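Local coordinates for muconate lactonizing enzyme (Corynebacterium glutamicum, PDB 3I4K), which belongs to the enolase superfamily, joining a capping N-terminal domain to a TIM-type barrel that binds a magnesium ion, at residues 87-92 with 112-117; 116-121 with 127-132; 200-205 with 250-255; 223-228 with 238-243; 313-318 with 328-333. All coordinates share one frame; numbering follows the deposited sequence.

How the interactions relate
From the N terminus, interaction 1 pairs the start of helix 89-99 with helix 104-121, closing a mostly helical excursion. Interaction 2 begins where interaction 1 ends, sharing D116 and A117, and folds the following loop back on the same helix; both touch the second subunit. In the barrel, interaction 3 closes a longer loop between the ends of two strands, and interaction 4 nests inside it, bringing E226 to the magnesium that D200 and D251 also bind. Interaction 5 closes a last, short loop beyond helix 308-320. Packing of V112 on A313 and of L130 on F317 ties the N-terminal domain to helix 308-320 of the barrel domain.

Interaction 1 (87-92 with 112-117); sequences SELAGI and VAMHDA
The CD2 methyl of L89 sits over the face of the H115 imidazole, 3.6 Å from the ring centroid and 13° off the ring normal, a textbook CH-pi contact. The leucine stands roughly perpendicular to the histidine, with CD2 over the ring centre and CG and CD1 nearer NE2. With CG anti to the backbone N (chi1 -174°), L89 reaches out across the gap between helices, and the same CD2 also touches M114 CB at 3.9 Å. One residue of the first helix thus rests on two successive residues of the second. Selenomethionine M114 answers from the other direction: bent at its last torsion (chi3 53°), it brings CE to 3.5 Å from L89 CA. The same methyl lies 3.5 Å from I92 CD1, a rather tight fit, while SE stands 4.0 Å from I92 CG2. Every residue in this interlock is buried. The pairing joins the start of helix 89-99 to helix 104-121 in the N-terminal domain, where helices follow the three-stranded antiparallel sheet in the alpha-plus-beta cap of the enolase superfamily. Around these residues, W118 packs on both S87 and L89, and V86 meets M114. H115 reaches L282 and L283 of helix 282-294, so the ring that receives L89 also abuts the barrel domain. The second subunit also reaches this contact: its V134 packs on A90 and its G131 on L89.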
# COMPACT_ATOMS: atom_id res chain seq x y z
N SER A 87 -7.24 0.77 -17.34
CA SER A 87 -6.77 -0.38 -16.58
C SER A 87 -5.25 -0.34 -16.43
O SER A 87 -4.65 -1.27 -15.91
CB SER A 87 -7.21 -1.69 -17.25
OG SER A 87 -6.59 -1.86 -18.51
N GLU A 88 -4.64 0.74 -16.90
CA GLU A 88 -3.19 0.94 -16.79
C GLU A 88 -2.96 1.96 -15.68
O GLU A 88 -1.88 2.52 -15.55
CB GLU A 88 -2.61 1.51 -18.08
CG GLU A 88 -2.47 0.52 -19.21
CD GLU A 88 -1.95 1.18 -20.47
OE1 GLU A 88 -0.83 1.74 -20.44
OE2 GLU A 88 -2.66 1.13 -21.49
N LEU A 89 -4.01 2.19 -14.90
CA LEU A 89 -4.00 3.14 -13.80
C LEU A 89 -2.62 3.32 -13.14
O LEU A 89 -1.98 4.37 -13.31
CB LEU A 89 -5.05 2.71 -12.77
CG LEU A 89 -5.42 3.53 -11.52
CD1 LEU A 89 -4.69 4.86 -11.47
CD2 LEU A 89 -6.92 3.73 -11.53
N ALA A 90 -2.15 2.31 -12.43
CA ALA A 90 -0.85 2.40 -11.76
C ALA A 90 0.29 2.86 -12.66
O ALA A 90 1.12 3.66 -12.24
CB ALA A 90 -0.50 1.06 -11.11
N GLY A 91 0.34 2.35 -13.88
CA GLY A 91 1.41 2.74 -14.79
C GLY A 91 1.31 4.20 -15.22
O GLY A 91 2.32 4.88 -15.39
N ILE A 92 0.09 4.67 -15.41
CA ILE A 92 -0.13 6.05 -15.82
C ILE A 92 0.29 6.98 -14.70
O ILE A 92 0.99 7.97 -14.94
CB ILE A 92 -1.62 6.26 -16.20
CG1 ILE A 92 -1.95 5.42 -17.44
CG2 ILE A 92 -1.89 7.73 -16.45
CD1 ILE A 92 -3.41 5.42 -17.81
N VAL A 112 -8.39 9.71 -8.94
CA VAL A 112 -9.77 9.38 -8.59
C VAL A 112 -10.68 9.24 -9.81
O VAL A 112 -11.52 8.35 -9.86
CB VAL A 112 -10.36 10.44 -7.65
CG1 VAL A 112 -11.86 10.18 -7.45
CG2 VAL A 112 -9.66 10.37 -6.30
N ALA A 113 -10.50 10.12 -10.80
CA ALA A 113 -11.31 10.06 -12.02
C ALA A 113 -11.08 8.71 -12.71
O ALA A 113 -12.03 8.09 -13.18
CB ALA A 113 -10.94 11.20 -12.96
N MSE A 114 -9.83 8.27 -12.75
CA MSE A 114 -9.50 7.00 -13.38
C MSE A 114 -10.09 5.81 -12.62
O MSE A 114 -10.55 4.84 -13.22
CB MSE A 114 -7.99 6.85 -13.52
CG MSE A 114 -7.42 7.73 -14.61
SE MSE A 114 -5.68 7.16 -15.18
CE MSE A 114 -6.09 5.31 -15.57
N HIS A 115 -10.07 5.90 -11.30
CA HIS A 115 -10.61 4.83 -10.47
C HIS A 115 -12.11 4.74 -10.70
O HIS A 115 -12.66 3.65 -10.84
CB HIS A 115 -10.33 5.11 -8.99
CG HIS A 115 -8.99 4.62 -8.53
ND1 HIS A 115 -8.78 3.33 -8.06
CD2 HIS A 115 -7.78 5.23 -8.48
CE1 HIS A 115 -7.51 3.18 -7.75
NE2 HIS A 115 -6.88 4.31 -7.99
N ASP A 116 -12.78 5.89 -10.72
CA ASP A 116 -14.22 5.93 -10.94
C ASP A 116 -14.57 5.30 -12.30
O ASP A 116 -15.35 4.35 -12.37
CB ASP A 116 -14.72 7.38 -10.86
CG ASP A 116 -16.23 7.50 -10.71
OD1 ASP A 116 -16.86 6.63 -10.06
OD2 ASP A 116 -16.80 8.48 -11.24
N ALA A 117 -13.96 5.82 -13.36
CA ALA A 117 -14.20 5.32 -14.71
C ALA A 117 -13.99 3.80 -14.83
O ALA A 117 -14.74 3.12 -15.53
CB ALA A 117 -13.29 6.04 -15.70

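Interaction 2 (116-121 with 127-132); sequences DAWARS and RDLLGG
R127 O, at the head of the turn next to L129, the residue that meets W118 and A119, accepts two backbone hydrogen bonds, from L130 N at 2.9 Å and from G132 N at 3.0 Å. The two donors reach the carbonyl from opposite faces of its plane. This double grip curls the chain tightly after the 3-10 segment, and G131 and G132 complete the curl with positive phi angles of 111° and 93°. The bond from CA to CB of L129 points toward helix 104-121. Its CG lies anti to the carbonyl carbon (chi1 -64°), and one branch does all the touching: L129 CD1 stands 3.9 Å from W118 CE3, meeting the indole obliquely. The same methyl is 4.0 Å from A119 CB and 3.9 Å from A119 N, so it nestles between two consecutive residues of the helix. Earlier on that helix, D116 forms a salt bridge with R120, NE lying 3.1 Å from OD1 in a weak hydrogen bond. The carboxylate has further partners in the backbone nitrogens of Y50 and L360, which tie this helix to other parts of the chain. At the dimer interface W118 packs on D128 of the second subunit, and D128 on W118 of that subunit. Across the two segments the attraction is dispersive, carried by a single methyl, whereas the D116-R120 pair and the two bonds to R127 O are each made within one segment.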
# COMPACT_ATOMS: atom_id res chain seq x y z
N ASP A 116 -12.78 5.89 -10.72
CA ASP A 116 -14.22 5.93 -10.94
C ASP A 116 -14.57 5.30 -12.30
O ASP A 116 -15.35 4.35 -12.37
CB ASP A 116 -14.72 7.38 -10.86
CG ASP A 116 -16.23 7.50 -10.71
OD1 ASP A 116 -16.86 6.63 -10.06
OD2 ASP A 116 -16.80 8.48 -11.24
N ALA A 117 -13.96 5.82 -13.36
CA ALA A 117 -14.20 5.32 -14.71
C ALA A 117 -13.99 3.80 -14.83
O ALA A 117 -14.74 3.12 -15.53
CB ALA A 117 -13.29 6.04 -15.70
N TRP A 118 -12.98 3.29 -14.13
CA TRP A 118 -12.67 1.86 -14.17
C TRP A 118 -13.65 1.03 -13.33
O TRP A 118 -14.13 -0.01 -13.79
CB TRP A 118 -11.23 1.65 -13.67
CG TRP A 118 -10.60 0.35 -14.07
CD1 TRP A 118 -11.04 -0.52 -15.03
CD2 TRP A 118 -9.37 -0.20 -13.57
NE1 TRP A 118 -10.16 -1.58 -15.15
CE2 TRP A 118 -9.13 -1.40 -14.26
CE3 TRP A 118 -8.46 0.22 -12.59
CZ2 TRP A 118 -8.01 -2.20 -14.02
CZ3 TRP A 118 -7.34 -0.57 -12.34
CH2 TRP A 118 -7.13 -1.77 -13.06
N ALA A 119 -13.94 1.47 -12.11
CA ALA A 119 -14.86 0.75 -11.25
C ALA A 119 -16.27 0.68 -11.85
O ALA A 119 -16.97 -0.33 -11.70
CB ALA A 119 -14.91 1.40 -9.87
N ARG A 120 -16.69 1.74 -12.53
CA ARG A 120 -18.01 1.75 -13.15
C ARG A 120 -18.00 0.83 -14.38
O ARG A 120 -18.97 0.11 -14.63
CB ARG A 120 -18.41 3.18 -13.55
CG ARG A 120 -18.84 4.04 -12.36
CD ARG A 120 -19.10 5.48 -12.77
NE ARG A 120 -19.48 6.31 -11.63
CZ ARG A 120 -20.65 6.24 -11.02
NH1 ARG A 120 -21.58 5.39 -11.44
NH2 ARG A 120 -20.90 7.02 -9.97
N SER A 121 -16.90 0.86 -15.12
CA SER A 121 -16.76 0.02 -16.30
C SER A 121 -16.81 -1.46 -15.94
O SER A 121 -17.26 -2.29 -16.73
CB SER A 121 -15.43 0.30 -17.02
OG SER A 121 -15.45 1.54 -17.69
N ARG A 127 -14.09 0.97 -4.05
CA ARG A 127 -13.39 0.24 -2.99
C ARG A 127 -13.00 -1.19 -3.37
O ARG A 127 -12.08 -1.76 -2.78
CB ARG A 127 -14.24 0.19 -1.73
CG ARG A 127 -15.57 -0.50 -1.94
CD ARG A 127 -16.36 -0.59 -0.66
NE ARG A 127 -17.62 -1.29 -0.88
CZ ARG A 127 -18.66 -0.76 -1.51
NH1 ARG A 127 -18.60 0.48 -1.97
NH2 ARG A 127 -19.77 -1.47 -1.68
N ASP A 128 -13.71 -1.78 -4.33
CA ASP A 128 -13.38 -3.14 -4.74
C ASP A 128 -12.11 -3.15 -5.58
O ASP A 128 -11.63 -4.21 -5.98
CB ASP A 128 -14.54 -3.76 -5.52
CG ASP A 128 -15.71 -4.15 -4.63
OD1 ASP A 128 -15.58 -4.09 -3.38
OD2 ASP A 128 -16.76 -4.52 -5.18
N LEU A 129 -11.57 -1.97 -5.87
CA LEU A 129 -10.32 -1.90 -6.62
C LEU A 129 -9.23 -1.60 -5.60
O LEU A 129 -8.04 -1.57 -5.92
CB LEU A 129 -10.36 -0.77 -7.66
CG LEU A 129 -11.38 -0.87 -8.80
CD1 LEU A 129 -11.12 0.25 -9.79
CD2 LEU A 129 -11.26 -2.22 -9.48
N LEU A 130 -9.66 -1.40 -4.35
CA LEU A 130 -8.77 -1.06 -3.25
C LEU A 130 -8.73 -2.09 -2.11
O LEU A 130 -8.35 -1.76 -1.00
CB LEU A 130 -9.18 0.29 -2.66
CG LEU A 130 -9.27 1.46 -3.65
CD1 LEU A 130 -9.88 2.66 -2.96
CD2 LEU A 130 -7.89 1.79 -4.21
N GLY A 131 -9.12 -3.33 -2.39
CA GLY A 131 -9.08 -4.36 -1.37
C GLY A 131 -10.41 -4.88 -0.83
O GLY A 131 -10.43 -5.80 -0.01
N GLY A 132 -11.52 -4.31 -1.29
CA GLY A 132 -12.81 -4.77 -0.80
C GLY A 132 -13.28 -3.96 0.39
O GLY A 132 -12.78 -2.87 0.65

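Interaction 3 (200-205 with 250-255); sequences DINARW and ADESVW. With MG (magnesium ion), chain J.
D200 and D251 meet at the magnesium site of this enolase-type barrel, at the C-terminal ends of strands 196-200 and 247-250. D200 OD2 binds the magnesium ion at 2.3 Å and D251 OD2 at 2.0 Å, with E226 as the third protein residue of the site and water 1 also coordinated. The shared cation probably offsets the repulsion of the two carboxylates, whose OD2 atoms are 4.3 Å apart; D251 also has a salt bridge from its OD1 to K278 and a hydrogen bond from K275 to its OD2. The oxygen of D200 turned from the metal has its own task: OD1 accepts from N202 N at 3.0 Å, an Asx turn in which the donor comes from above the carboxylate plane, 43° out of it. The chain then reverses in a type I' turn from I201 to R204. At its corner A203 CB lies 3.9 Å from E252 CG, a modest apolar touch. R204 NH1 donates to N202 O at 2.9 Å, nearly along the C=O axis. That same nitrogen also reaches across to the other loop through water 2, which accepts from R204 NH1 at 3.2 Å and donates to E252 OE1 at 2.9 Å.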
# COMPACT_ATOMS: atom_id res chain seq x y z
N ASP A 200 -6.95 22.72 15.48
CA ASP A 200 -6.13 22.71 14.27
C ASP A 200 -5.78 24.16 13.98
O ASP A 200 -6.67 24.99 13.76
CB ASP A 200 -6.93 22.10 13.11
CG ASP A 200 -6.10 21.98 11.84
OD1 ASP A 200 -4.93 22.39 11.86
OD2 ASP A 200 -6.62 21.48 10.81
N ILE A 201 -4.48 24.47 13.99
CA ILE A 201 -4.03 25.84 13.75
C ILE A 201 -3.43 26.02 12.36
O ILE A 201 -2.90 27.09 12.04
CB ILE A 201 -2.99 26.25 14.80
CG1 ILE A 201 -3.38 25.64 16.15
CG2 ILE A 201 -2.97 27.78 14.95
CD1 ILE A 201 -2.47 26.02 17.29
N ASN A 202 -3.53 24.98 11.54
CA ASN A 202 -3.00 25.05 10.19
C ASN A 202 -1.60 25.65 10.10
O ASN A 202 -1.33 26.51 9.26
CB ASN A 202 -3.97 25.84 9.30
CG ASN A 202 -5.14 24.99 8.82
OD1 ASN A 202 -4.97 24.07 8.02
ND2 ASN A 202 -6.33 25.29 9.33
N ALA A 203 -0.70 25.17 10.96
CA ALA A 203 0.69 25.59 10.99
C ALA A 203 0.91 27.09 11.14
O ALA A 203 2.00 27.57 10.84
CB ALA A 203 1.39 25.12 9.71
N ARG A 204 -0.09 27.82 11.62
CA ARG A 204 0.06 29.27 11.76
C ARG A 204 0.54 29.81 13.12
O ARG A 204 0.49 31.02 13.35
CB ARG A 204 -1.22 29.97 11.30
CG ARG A 204 -1.49 29.80 9.79
CD ARG A 204 -0.21 30.01 9.00
NE ARG A 204 -0.39 30.34 7.58
CZ ARG A 204 -0.79 29.50 6.63
NH1 ARG A 204 -1.08 28.24 6.92
NH2 ARG A 204 -0.87 29.92 5.38
N TRP A 205 0.99 28.94 14.01
CA TRP A 205 1.55 29.40 15.28
C TRP A 205 3.02 29.03 15.20
O TRP A 205 3.36 28.00 14.61
CB TRP A 205 0.94 28.66 16.48
CG TRP A 205 -0.21 29.36 17.12
CD1 TRP A 205 -0.94 30.41 16.61
CD2 TRP A 205 -0.79 29.04 18.39
NE1 TRP A 205 -1.94 30.76 17.49
CE2 TRP A 205 -1.87 29.93 18.59
CE3 TRP A 205 -0.51 28.09 19.37
CZ2 TRP A 205 -2.67 29.90 19.73
CZ3 TRP A 205 -1.30 28.05 20.51
CH2 TRP A 205 -2.37 28.95 20.68
N ALA A 250 -0.51 15.12 12.45
CA ALA A 250 0.21 15.79 11.38
C ALA A 250 -0.69 15.92 10.17
O ALA A 250 -1.37 14.96 9.79
CB ALA A 250 1.48 14.99 11.02
N ASP A 251 -0.71 17.11 9.57
CA ASP A 251 -1.52 17.36 8.39
C ASP A 251 -0.62 17.95 7.31
O ASP A 251 -0.18 17.22 6.43
CB ASP A 251 -2.66 18.33 8.73
CG ASP A 251 -3.68 18.45 7.60
OD1 ASP A 251 -3.44 17.89 6.50
OD2 ASP A 251 -4.71 19.12 7.81
N GLU A 252 -0.31 19.24 7.38
CA GLU A 252 0.56 19.81 6.34
C GLU A 252 1.94 19.18 6.34
O GLU A 252 2.64 19.24 5.33
CB GLU A 252 0.67 21.34 6.43
CG GLU A 252 0.15 21.99 7.69
CD GLU A 252 -1.36 22.12 7.75
OE1 GLU A 252 -1.92 23.15 7.33
OE2 GLU A 252 -1.99 21.17 8.23
N SER A 253 2.35 18.58 7.45
CA SER A 253 3.66 17.93 7.51
C SER A 253 3.68 16.63 6.69
O SER A 253 4.76 16.15 6.33
CB SER A 253 4.06 17.58 8.95
OG SER A 253 4.38 18.73 9.70
N VAL A 254 2.52 16.05 6.41
CA VAL A 254 2.49 14.79 5.67
C VAL A 254 1.61 14.77 4.43
O VAL A 254 0.39 14.66 4.53
CB VAL A 254 2.04 13.60 6.58
CG1 VAL A 254 1.98 12.30 5.75
CG2 VAL A 254 3.00 13.43 7.76
N TRP A 255 2.24 14.85 3.26
CA TRP A 255 1.53 14.78 1.98
C TRP A 255 1.97 13.49 1.26
O TRP A 255 1.16 12.78 0.66
CB TRP A 255 1.95 15.92 1.04
CG TRP A 255 1.57 17.32 1.39
CD1 TRP A 255 1.67 17.93 2.60
CD2 TRP A 255 1.26 18.35 0.44
NE1 TRP A 255 1.44 19.29 2.47
CE2 TRP A 255 1.19 19.57 1.15
CE3 TRP A 255 1.03 18.36 -0.94
CZ2 TRP A 255 0.91 20.79 0.52
CZ3 TRP A 255 0.75 19.58 -1.57
CH2 TRP A 255 0.70 20.78 -0.84
MG MG J . -5.76 20.31 9.07
O HOH W 1 -3.96 21.21 9.63
O HOH W 2 -1.24 25.38 5.56

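Interaction 4 (223-228 with 238-243); sequences ELFEQP and REITRR. With MG (magnesium ion), chain J.
Apolar packing joins F225 and P228 to I240, linking strand 224-226 with helix 234-244 of one beta-alpha-beta unit of the barrel. The I240 CD1 methyl lies 3.8 Å from F225 CB and meets the phenyl ring obliquely. Its modelled 3.2 Å approach to F225 CD2 is doubtfully short, and the unusual chi1 of 91° belongs to the same side chain. On the following loop P228 CG is 4.2 Å from I240 CD1, so the methyl sits beside both residues, while V248 and L214 pack on I240 from neighbouring elements. Metal coordination occupies the next strand residue. E226, extended beyond CG, brings OE2 to 2.2 Å from the magnesium ion that D200 and D251 also bind, and K169 forms a salt bridge with its OE1. On the helix, a salt-bridge network joins E239, R242 and R243: R243 NE donates to E239 OE1 at 2.7 Å, whereas R242 grips E239 OE2 side-on, with NE at 2.7 Å and NH2 at 3.0 Å. The chemistry is divided accordingly: a buried hydrocarbon contact seats the helix on the strand, a carboxylate on that strand serves the metal, and the E239-R242-R243 network lies on the helix away from this contact.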
# COMPACT_ATOMS: atom_id res chain seq x y z
N GLU A 223 -7.97 17.19 23.54
CA GLU A 223 -7.28 15.90 23.40
C GLU A 223 -6.38 15.73 22.20
O GLU A 223 -5.66 14.74 22.11
CB GLU A 223 -8.29 14.75 23.32
CG GLU A 223 -9.34 14.73 24.38
CD GLU A 223 -10.13 13.44 24.33
OE1 GLU A 223 -10.56 13.06 23.22
OE2 GLU A 223 -10.31 12.82 25.40
N LEU A 224 -6.42 16.66 21.26
CA LEU A 224 -5.60 16.49 20.08
C LEU A 224 -5.20 17.81 19.45
O LEU A 224 -6.05 18.66 19.18
CB LEU A 224 -6.37 15.65 19.05
CG LEU A 224 -5.63 15.27 17.76
CD1 LEU A 224 -4.67 14.13 18.04
CD2 LEU A 224 -6.63 14.82 16.70
N PHE A 225 -3.91 17.98 19.24
CA PHE A 225 -3.41 19.19 18.61
C PHE A 225 -2.99 18.91 17.17
O PHE A 225 -1.92 18.34 16.93
CB PHE A 225 -2.22 19.76 19.38
CG PHE A 225 -2.48 20.02 20.84
CD1 PHE A 225 -3.69 20.55 21.26
CD2 PHE A 225 -1.49 19.77 21.79
CE1 PHE A 225 -3.91 20.84 22.62
CE2 PHE A 225 -1.70 20.04 23.13
CZ PHE A 225 -2.91 20.58 23.55
N GLU A 226 -3.84 19.28 16.22
CA GLU A 226 -3.53 19.09 14.80
C GLU A 226 -2.65 20.24 14.29
O GLU A 226 -2.94 21.41 14.56
CB GLU A 226 -4.81 19.01 13.97
CG GLU A 226 -4.57 18.96 12.45
CD GLU A 226 -5.84 18.71 11.65
OE1 GLU A 226 -6.92 18.59 12.27
OE2 GLU A 226 -5.75 18.62 10.41
N GLN A 227 -1.59 19.88 13.57
CA GLN A 227 -0.62 20.80 12.98
C GLN A 227 -0.65 22.23 13.55
O GLN A 227 -0.97 23.18 12.84
CB GLN A 227 -0.83 20.87 11.47
CG GLN A 227 0.39 21.35 10.69
CD GLN A 227 1.48 20.28 10.59
OE1 GLN A 227 1.21 19.12 10.25
NE2 GLN A 227 2.73 20.67 10.85
N PRO A 228 -0.28 22.39 14.83
CA PRO A 228 -0.29 23.73 15.42
C PRO A 228 0.83 24.61 14.89
O PRO A 228 0.72 25.85 14.91
CB PRO A 228 -0.10 23.44 16.90
CG PRO A 228 0.81 22.23 16.88
CD PRO A 228 0.16 21.38 15.81
N ARG A 238 6.97 16.93 18.11
CA ARG A 238 7.38 15.96 19.12
C ARG A 238 7.53 16.64 20.48
O ARG A 238 7.11 16.11 21.51
CB ARG A 238 8.73 15.33 18.73
CG ARG A 238 9.40 14.51 19.82
CD ARG A 238 8.49 13.40 20.31
NE ARG A 238 9.14 12.54 21.30
CZ ARG A 238 8.48 11.69 22.09
NH1 ARG A 238 7.15 11.58 22.00
NH2 ARG A 238 9.14 10.95 22.98
N GLU A 239 8.13 17.83 20.46
CA GLU A 239 8.34 18.59 21.68
C GLU A 239 7.02 19.03 22.32
O GLU A 239 6.90 19.01 23.55
CB GLU A 239 9.23 19.81 21.40
CG GLU A 239 9.65 20.61 22.65
CD GLU A 239 10.41 19.77 23.68
OE1 GLU A 239 10.61 20.25 24.82
OE2 GLU A 239 10.83 18.64 23.36
N ILE A 240 6.02 19.42 21.52
CA ILE A 240 4.79 19.85 22.19
C ILE A 240 4.16 18.69 22.93
O ILE A 240 3.58 18.88 23.99
CB ILE A 240 3.71 20.50 21.24
CG1 ILE A 240 2.78 19.44 20.71
CG2 ILE A 240 4.35 21.31 20.12
CD1 ILE A 240 1.43 20.02 20.40
N THR A 241 4.28 17.48 22.38
CA THR A 241 3.71 16.31 23.06
C THR A 241 4.53 16.00 24.32
O THR A 241 3.96 15.64 25.36
CB THR A 241 3.70 15.08 22.12
OG1 THR A 241 2.68 15.27 21.13
CG2 THR A 241 3.42 13.78 22.90
N ARG A 242 5.85 16.14 24.22
CA ARG A 242 6.71 15.89 25.37
C ARG A 242 6.29 16.77 26.55
O ARG A 242 6.17 16.29 27.67
CB ARG A 242 8.19 16.17 25.01
CG ARG A 242 8.94 14.96 24.44
CD ARG A 242 10.45 15.08 24.64
NE ARG A 242 11.06 15.99 23.68
CZ ARG A 242 11.64 15.61 22.54
NH1 ARG A 242 11.69 14.32 22.21
NH2 ARG A 242 12.15 16.53 21.72
N ARG A 243 6.05 18.05 26.28
CA ARG A 243 5.67 18.99 27.33
C ARG A 243 4.21 18.96 27.76
O ARG A 243 3.91 19.34 28.89
CB ARG A 243 6.03 20.42 26.94
CG ARG A 243 7.50 20.63 26.69
CD ARG A 243 7.86 22.09 26.62
NE ARG A 243 9.14 22.27 25.95
CZ ARG A 243 9.66 23.46 25.65
NH1 ARG A 243 9.01 24.56 25.99
NH2 ARG A 243 10.81 23.54 24.99
MG MG J . -5.76 20.31 9.07
O HOH W 1 -3.96 21.21 9.63

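Interaction 5 (313-318 with 328-333); sequences ASLQFA and TELFGP
L330 wedges both of its methyls against S314 and L315, where the chain leaving strand 327-328 folds over helix 308-320 in the TIM-type barrel of the enolase superfamily. The tight part is the leucine pair. L330 CD1 lies 3.5 Å from L315 CD2, closer than carbons usually pack, and 3.7 Å from L315 CG; the two leucines run antiparallel alongside each other. L330 CD2, the other branch, takes S314 CB at 3.7 Å. L330 CG stands anti to its carbonyl carbon (chi1 -66°), which points the fork at the helix, CD1 reaching L315 and also S314, CD2 reaching S314. Packing slackens toward the later turn of the helix, where the side chains of A318 and T328 come no nearer than 4.6 Å to the opposing segment although both CB atoms are directed at it. At the far end P333 is partly exposed and stays clear of helix residues 313-318, packing instead on T311 and F345. V138 of strand 137-144 touches both L315 and T328, while E329, flanking L330, makes a salt bridge with K169 and accepts from T303 N. S314 presents only its carbon to L330, its OG being hydrogen-bonded to T276. L330 is the centre of an inverse gamma turn, and its backbone N makes a weak but straight hydrogen bond to T328 OG1, 3.3 Å long with an N-H...O angle of 172°.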
# COMPACT_ATOMS: atom_id res chain seq x y z
N ALA A 313 -14.87 9.63 -2.74
CA ALA A 313 -13.64 8.93 -3.09
C ALA A 313 -12.92 8.59 -1.78
O ALA A 313 -12.36 7.50 -1.64
CB ALA A 313 -12.76 9.80 -3.97
N SER A 314 -12.97 9.51 -0.82
CA SER A 314 -12.32 9.28 0.46
C SER A 314 -13.06 8.27 1.34
O SER A 314 -12.45 7.60 2.17
CB SER A 314 -12.13 10.60 1.22
OG SER A 314 -11.09 11.37 0.62
N LEU A 315 -14.38 8.16 1.17
CA LEU A 315 -15.15 7.21 1.96
C LEU A 315 -14.90 5.79 1.43
O LEU A 315 -14.92 4.81 2.19
CB LEU A 315 -16.64 7.55 1.92
CG LEU A 315 -17.08 8.75 2.77
CD1 LEU A 315 -18.50 9.14 2.39
CD2 LEU A 315 -17.02 8.39 4.26
N GLN A 316 -14.67 5.67 0.13
CA GLN A 316 -14.40 4.37 -0.47
C GLN A 316 -13.04 3.92 0.06
O GLN A 316 -12.81 2.73 0.30
CB GLN A 316 -14.35 4.49 -2.00
CG GLN A 316 -15.68 4.85 -2.64
CD GLN A 316 -16.67 3.69 -2.70
OE1 GLN A 316 -17.88 3.89 -2.82
NE2 GLN A 316 -16.15 2.47 -2.64
N PHE A 317 -12.15 4.89 0.26
CA PHE A 317 -10.82 4.58 0.77
C PHE A 317 -10.96 4.10 2.20
O PHE A 317 -10.43 3.06 2.57
CB PHE A 317 -9.89 5.80 0.70
CG PHE A 317 -8.50 5.53 1.21
CD1 PHE A 317 -8.14 5.84 2.52
CD2 PHE A 317 -7.57 4.87 0.40
CE1 PHE A 317 -6.88 5.50 3.03
CE2 PHE A 317 -6.30 4.53 0.90
CZ PHE A 317 -5.96 4.84 2.22
N ALA A 318 -11.69 4.86 3.01
CA ALA A 318 -11.89 4.48 4.40
C ALA A 318 -12.59 3.13 4.51
O ALA A 318 -12.34 2.36 5.45
CB ALA A 318 -12.69 5.54 5.11
N THR A 328 -13.08 9.73 11.03
CA THR A 328 -12.86 10.66 9.92
C THR A 328 -13.49 12.02 10.25
O THR A 328 -14.03 12.24 11.33
CB THR A 328 -13.57 10.17 8.64
OG1 THR A 328 -14.97 10.48 8.74
CG2 THR A 328 -13.41 8.66 8.45
N GLU A 329 -13.40 12.93 9.29
CA GLU A 329 -13.98 14.27 9.38
C GLU A 329 -14.51 14.55 7.98
O GLU A 329 -14.41 15.67 7.47
CB GLU A 329 -12.93 15.32 9.77
CG GLU A 329 -11.65 15.26 8.95
CD GLU A 329 -10.79 16.51 9.08
OE1 GLU A 329 -10.87 17.20 10.12
OE2 GLU A 329 -10.02 16.79 8.13
N LEU A 330 -15.05 13.51 7.35
CA LEU A 330 -15.56 13.62 5.98
C LEU A 330 -16.98 14.17 5.98
O LEU A 330 -17.94 13.45 5.69
CB LEU A 330 -15.51 12.25 5.30
CG LEU A 330 -14.09 11.72 5.06
CD1 LEU A 330 -14.15 10.31 4.50
CD2 LEU A 330 -13.35 12.64 4.10
N PHE A 331 -17.09 15.46 6.30
CA PHE A 331 -18.35 16.18 6.39
C PHE A 331 -18.50 17.22 5.30
O PHE A 331 -19.50 17.94 5.25
CB PHE A 331 -18.43 16.87 7.75
CG PHE A 331 -17.36 17.90 7.97
CD1 PHE A 331 -17.47 19.17 7.41
CD2 PHE A 331 -16.22 17.60 8.71
CE1 PHE A 331 -16.47 20.13 7.58
CE2 PHE A 331 -15.21 18.55 8.90
CZ PHE A 331 -15.34 19.82 8.33
N GLY A 332 -17.50 17.32 4.43
CA GLY A 332 -17.52 18.29 3.35
C GLY A 332 -18.90 18.59 2.79
O GLY A 332 -19.36 19.74 2.87
N PRO A 333 -19.59 17.58 2.23
CA PRO A 333 -20.93 17.72 1.65
C PRO A 333 -21.90 18.53 2.51
O PRO A 333 -22.71 19.29 1.98
CB PRO A 333 -21.37 16.27 1.46
CG PRO A 333 -20.08 15.59 1.12
CD PRO A 333 -19.13 16.18 2.15